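PDB 5M11: immunoreactive 84kD antigen PG93 from Porphyromonas gingivalis, which serves as an essential surface component (PorZ) of the type IX secretion system and binds calcium and zinc ions. Local coordinates for residues N113-V118 and K149-K155; F308-G312 and R351-F355. All blocks are in the same frame, centred on the assembly; numbering follows the deposited sequence.

Interaction 1: N113-V118 and K149-K155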
# COMPACT_ATOMS: atom_id res chain seq x y z
N ASN A 113 -3.75 -22.88 -5.00
CA ASN A 113 -3.87 -23.90 -3.96
C ASN A 113 -2.55 -24.66 -3.85
O ASN A 113 -2.15 -25.03 -2.74
CB ASN A 113 -5.05 -24.85 -4.26
CG ASN A 113 -6.37 -24.15 -4.57
OD1 ASN A 113 -6.87 -23.28 -3.82
ND2 ASN A 113 -6.99 -24.53 -5.68
N ARG A 114 -1.86 -24.90 -4.99
CA ARG A 114 -0.59 -25.63 -4.99
C ARG A 114 0.36 -25.12 -6.09
O ARG A 114 -0.06 -24.90 -7.23
CB ARG A 114 -0.82 -27.16 -5.13
CG ARG A 114 0.42 -28.03 -4.91
CD ARG A 114 0.90 -28.07 -3.47
NE ARG A 114 -0.01 -28.79 -2.57
CZ ARG A 114 -0.06 -28.61 -1.25
NH1 ARG A 114 0.74 -27.74 -0.66
NH2 ARG A 114 -0.90 -29.32 -0.51
N LEU A 115 1.63 -24.93 -5.72
CA LEU A 115 2.72 -24.55 -6.61
C LEU A 115 3.75 -25.62 -6.46
O LEU A 115 4.56 -25.57 -5.53
CB LEU A 115 3.25 -23.14 -6.28
CG LEU A 115 4.43 -22.52 -7.05
CD1 LEU A 115 4.43 -22.86 -8.52
CD2 LEU A 115 4.44 -21.01 -6.87
N LEU A 116 3.65 -26.64 -7.29
CA LEU A 116 4.51 -27.80 -7.27
C LEU A 116 5.61 -27.71 -8.32
O LEU A 116 5.32 -27.69 -9.51
CB LEU A 116 3.62 -29.04 -7.51
CG LEU A 116 4.33 -30.38 -7.47
CD1 LEU A 116 4.65 -30.78 -6.04
CD2 LEU A 116 3.49 -31.43 -8.13
N ILE A 117 6.88 -27.67 -7.90
CA ILE A 117 8.01 -27.65 -8.86
C ILE A 117 8.66 -29.06 -8.93
O ILE A 117 9.23 -29.54 -7.94
CB ILE A 117 9.07 -26.56 -8.54
CG1 ILE A 117 8.46 -25.16 -8.69
CG2 ILE A 117 10.32 -26.78 -9.40
CD1 ILE A 117 9.39 -24.02 -8.60
N VAL A 118 8.53 -29.71 -10.09
CA VAL A 118 9.12 -31.04 -10.36
C VAL A 118 10.11 -30.85 -11.50
O VAL A 118 9.69 -30.56 -12.62
CB VAL A 118 8.05 -32.11 -10.70
CG1 VAL A 118 8.70 -33.48 -10.85
CG2 VAL A 118 6.94 -32.15 -9.67
N LYS A 149 -11.84 -24.93 -10.47
CA LYS A 149 -10.99 -24.98 -9.30
C LYS A 149 -10.40 -26.38 -9.21
O LYS A 149 -11.16 -27.34 -9.29
CB LYS A 149 -11.78 -24.62 -8.01
CG LYS A 149 -10.91 -24.51 -6.76
CD LYS A 149 -11.69 -24.16 -5.53
CE LYS A 149 -11.03 -24.68 -4.26
NZ LYS A 149 -11.14 -26.17 -4.14
N VAL A 150 -9.05 -26.47 -9.20
CA VAL A 150 -8.24 -27.69 -9.02
C VAL A 150 -7.63 -27.57 -7.62
O VAL A 150 -6.76 -26.74 -7.38
CB VAL A 150 -7.18 -27.90 -10.14
CG1 VAL A 150 -6.21 -29.03 -9.76
CG2 VAL A 150 -7.85 -28.20 -11.47
N THR A 151 -8.12 -28.38 -6.69
CA THR A 151 -7.76 -28.42 -5.28
C THR A 151 -6.25 -28.73 -5.04
O THR A 151 -5.65 -28.09 -4.17
CB THR A 151 -8.70 -29.41 -4.62
OG1 THR A 151 -10.02 -28.88 -4.74
CG2 THR A 151 -8.36 -29.69 -3.16
N ASP A 152 -5.64 -29.68 -5.77
CA ASP A 152 -4.23 -30.04 -5.54
C ASP A 152 -3.62 -30.80 -6.72
O ASP A 152 -4.36 -31.26 -7.59
CB ASP A 152 -4.09 -30.90 -4.25
CG ASP A 152 -2.83 -30.63 -3.45
OD1 ASP A 152 -1.77 -30.34 -4.07
OD2 ASP A 152 -2.87 -30.76 -2.22
N VAL A 153 -2.28 -30.93 -6.75
CA VAL A 153 -1.60 -31.64 -7.81
C VAL A 153 -0.40 -32.44 -7.23
O VAL A 153 0.19 -32.07 -6.19
CB VAL A 153 -1.20 -30.70 -9.01
CG1 VAL A 153 -0.17 -29.63 -8.63
CG2 VAL A 153 -0.76 -31.50 -10.25
N ALA A 154 -0.09 -33.58 -7.87
CA ALA A 154 1.00 -34.45 -7.50
C ALA A 154 1.57 -35.16 -8.76
O ALA A 154 0.83 -35.56 -9.65
CB ALA A 154 0.55 -35.46 -6.46
N LYS A 155 2.89 -35.26 -8.83
CA LYS A 155 3.54 -35.90 -9.94
C LYS A 155 4.02 -37.26 -9.48
O LYS A 155 4.57 -37.39 -8.39
CB LYS A 155 4.68 -34.98 -10.45
CG LYS A 155 5.46 -35.45 -11.65
CD LYS A 155 4.72 -35.35 -12.97
CE LYS A 155 5.67 -35.62 -14.12
NZ LYS A 155 6.14 -37.03 -14.16
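Two neighbouring blades of the N-terminal β-propeller meet here through their first strands, 114-118 and 150-155, which run 12° from parallel with axes 7.0 Å apart. With no backbone ladder joining them, side chains bridge the gap. At K149 the flexible aliphatic chain brings CG to 4.1 Å from N113 ND2, while its NZ makes a weak hydrogen bond to T151 OG1. V150 contributes its carbonyl: N113 ND2 donates to V150 O at 2.8 Å, a job suited to a short amide. T151 and D152 form a classic β bulge opposite L164, just as N113 and R114 do opposite A125. D152 then meets R114 in a two-pronged salt bridge, R114 NE to D152 OD1 at 2.8 Å and R114 NH2 to D152 OD2 at 3.0 Å. The carboxylate is largely satisfied, since OD1 also accepts from V153 N and OD2 from L199 N on the next blade's first strand; such coverage suits a charge in a buried place. Beyond it the contact turns apolar. V153, β-branched and well fitted to a strand, sets CG1 4.0 Å from L116 CB and 4.1 Å from R114 CG. A154 turns its CB away, onto L162, so L116 CD2 meets its backbone, 4.0 Å from A154 CA. Finally K155 sends its amine away, leaving its CB 3.7 Å from V118 CG2.

Interaction 2: F308-G312 and R351-F355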
# COMPACT_ATOMS: atom_id res chain seq x y z
N PHE A 308 15.00 -6.19 9.22
CA PHE A 308 14.20 -5.24 8.45
C PHE A 308 13.21 -4.49 9.32
O PHE A 308 12.39 -5.11 10.00
CB PHE A 308 13.42 -5.92 7.32
CG PHE A 308 14.18 -6.84 6.42
CD1 PHE A 308 14.85 -6.35 5.30
CD2 PHE A 308 14.17 -8.22 6.63
CE1 PHE A 308 15.52 -7.22 4.44
CE2 PHE A 308 14.84 -9.08 5.77
CZ PHE A 308 15.50 -8.58 4.67
N ASP A 309 13.27 -3.16 9.27
CA ASP A 309 12.33 -2.30 9.97
C ASP A 309 11.54 -1.49 8.96
O ASP A 309 12.12 -0.83 8.11
CB ASP A 309 13.02 -1.38 10.99
CG ASP A 309 12.06 -0.44 11.70
OD1 ASP A 309 11.28 -0.92 12.56
OD2 ASP A 309 12.06 0.76 11.36
N GLY A 310 10.21 -1.60 9.05
CA GLY A 310 9.24 -0.94 8.19
C GLY A 310 7.96 -0.57 8.93
O GLY A 310 7.94 -0.65 10.16
N PRO A 311 6.88 -0.15 8.24
CA PRO A 311 5.64 0.17 8.96
C PRO A 311 5.00 -1.07 9.60
O PRO A 311 5.32 -2.18 9.20
CB PRO A 311 4.73 0.77 7.87
CG PRO A 311 5.26 0.29 6.61
CD PRO A 311 6.72 0.02 6.78
N GLY A 312 4.14 -0.86 10.60
CA GLY A 312 3.43 -1.93 11.29
C GLY A 312 2.54 -2.74 10.37
O GLY A 312 2.43 -3.96 10.52
N ARG A 351 13.97 5.23 10.54
CA ARG A 351 13.32 4.11 11.26
C ARG A 351 11.84 4.41 11.61
O ARG A 351 11.43 5.56 11.61
CB ARG A 351 14.12 3.71 12.52
CG ARG A 351 13.96 4.59 13.77
CD ARG A 351 13.70 3.79 15.06
NE ARG A 351 14.73 2.77 15.30
CZ ARG A 351 15.06 2.28 16.49
NH1 ARG A 351 14.44 2.70 17.59
NH2 ARG A 351 16.01 1.36 16.59
N TRP A 352 11.06 3.34 11.86
CA TRP A 352 9.63 3.37 12.22
C TRP A 352 9.41 3.09 13.70
O TRP A 352 10.17 2.33 14.31
CB TRP A 352 8.83 2.32 11.43
CG TRP A 352 8.62 2.61 9.98
CD1 TRP A 352 9.45 2.28 8.94
CD2 TRP A 352 7.48 3.27 9.39
NE1 TRP A 352 8.90 2.68 7.75
CE2 TRP A 352 7.71 3.32 7.99
CE3 TRP A 352 6.31 3.84 9.90
CZ2 TRP A 352 6.80 3.94 7.11
CZ3 TRP A 352 5.41 4.44 9.03
CH2 TRP A 352 5.65 4.48 7.66
N THR A 353 8.32 3.66 14.25
CA THR A 353 7.82 3.45 15.62
C THR A 353 6.35 3.09 15.45
O THR A 353 5.61 3.90 14.90
CB THR A 353 8.07 4.68 16.50
OG1 THR A 353 9.42 5.09 16.32
CG2 THR A 353 7.83 4.42 17.96
N ASN A 354 5.94 1.85 15.86
CA ASN A 354 4.55 1.39 15.71
C ASN A 354 3.82 1.12 17.04
O ASN A 354 4.25 0.29 17.84
CB ASN A 354 4.47 0.13 14.83
CG ASN A 354 5.33 0.14 13.60
OD1 ASN A 354 6.04 -0.82 13.32
ND2 ASN A 354 5.30 1.20 12.82
N PHE A 355 2.69 1.80 17.24
CA PHE A 355 1.80 1.63 18.39
C PHE A 355 0.63 0.80 17.92
O PHE A 355 -0.27 1.33 17.28
CB PHE A 355 1.33 2.99 18.97
CG PHE A 355 2.43 3.95 19.37
CD1 PHE A 355 2.91 3.97 20.68
CD2 PHE A 355 3.00 4.82 18.45
CE1 PHE A 355 3.93 4.85 21.06
CE2 PHE A 355 4.03 5.69 18.82
CZ PHE A 355 4.48 5.70 20.12
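Loop 308-312 lies in the connection that leaves the sheet ending at strand 302-303 and enters the blade beginning at strand 318-322; it packs on strand 352-355, the last of that blade's four. Four antiparallel strands in the order 1-2-3-4 are the blade pattern of a β-propeller. D309 points its CB toward the strand and, with chi1 in the t well, its OD2 accepts a nearly linear hydrogen bond from W352 N at 2.8 Å. W352 adopts an m rotamer with chi2 near 90°, and this lays one face of the indole against the loop. P311 rests on it: its CB sits 3.7 Å from the centroid of the six-membered ring, 4° off the normal, a CH-pi contact that the rigid pyrrolidine makes well. G310 C comes to 3.2 Å from W352 CD1, and an ideal CB on G310 would lie only 2.9 Å from P311 CD, so glycine suits this position before proline. G312 likewise leaves room for N354, another m rotamer. F316 touches both P311 and W352, and nearby D315 joins H340 at a zinc ion. Thus a directional hydrogen bond to a carboxylate sets the position, and dispersion between P311 and the W352 ring face supplies close packing, with no ion pair between the segments.

Interaction 1 and interaction 2 both join parts that are not neighbouring strands of one sheet, yet at different levels of the fold. The 113-118/149-155 contact links the first strands of successive blades; the 308-312/351-355 contact fixes an irregular connection to a blade's last strand. Both are partly buried: interaction 1 has four buried residues and exposed K149, interaction 2 buried P311 and W352 beside exposed D309 and R351. Interaction 1 buries 440 Å² and interaction 2 298 Å². The chemistry differs accordingly: a salt bridge with a buried carboxylate followed by aliphatic packing in the first, against an aromatic face, proline and glycines in the second. They share no element, and their centres lie about 36 Å apart.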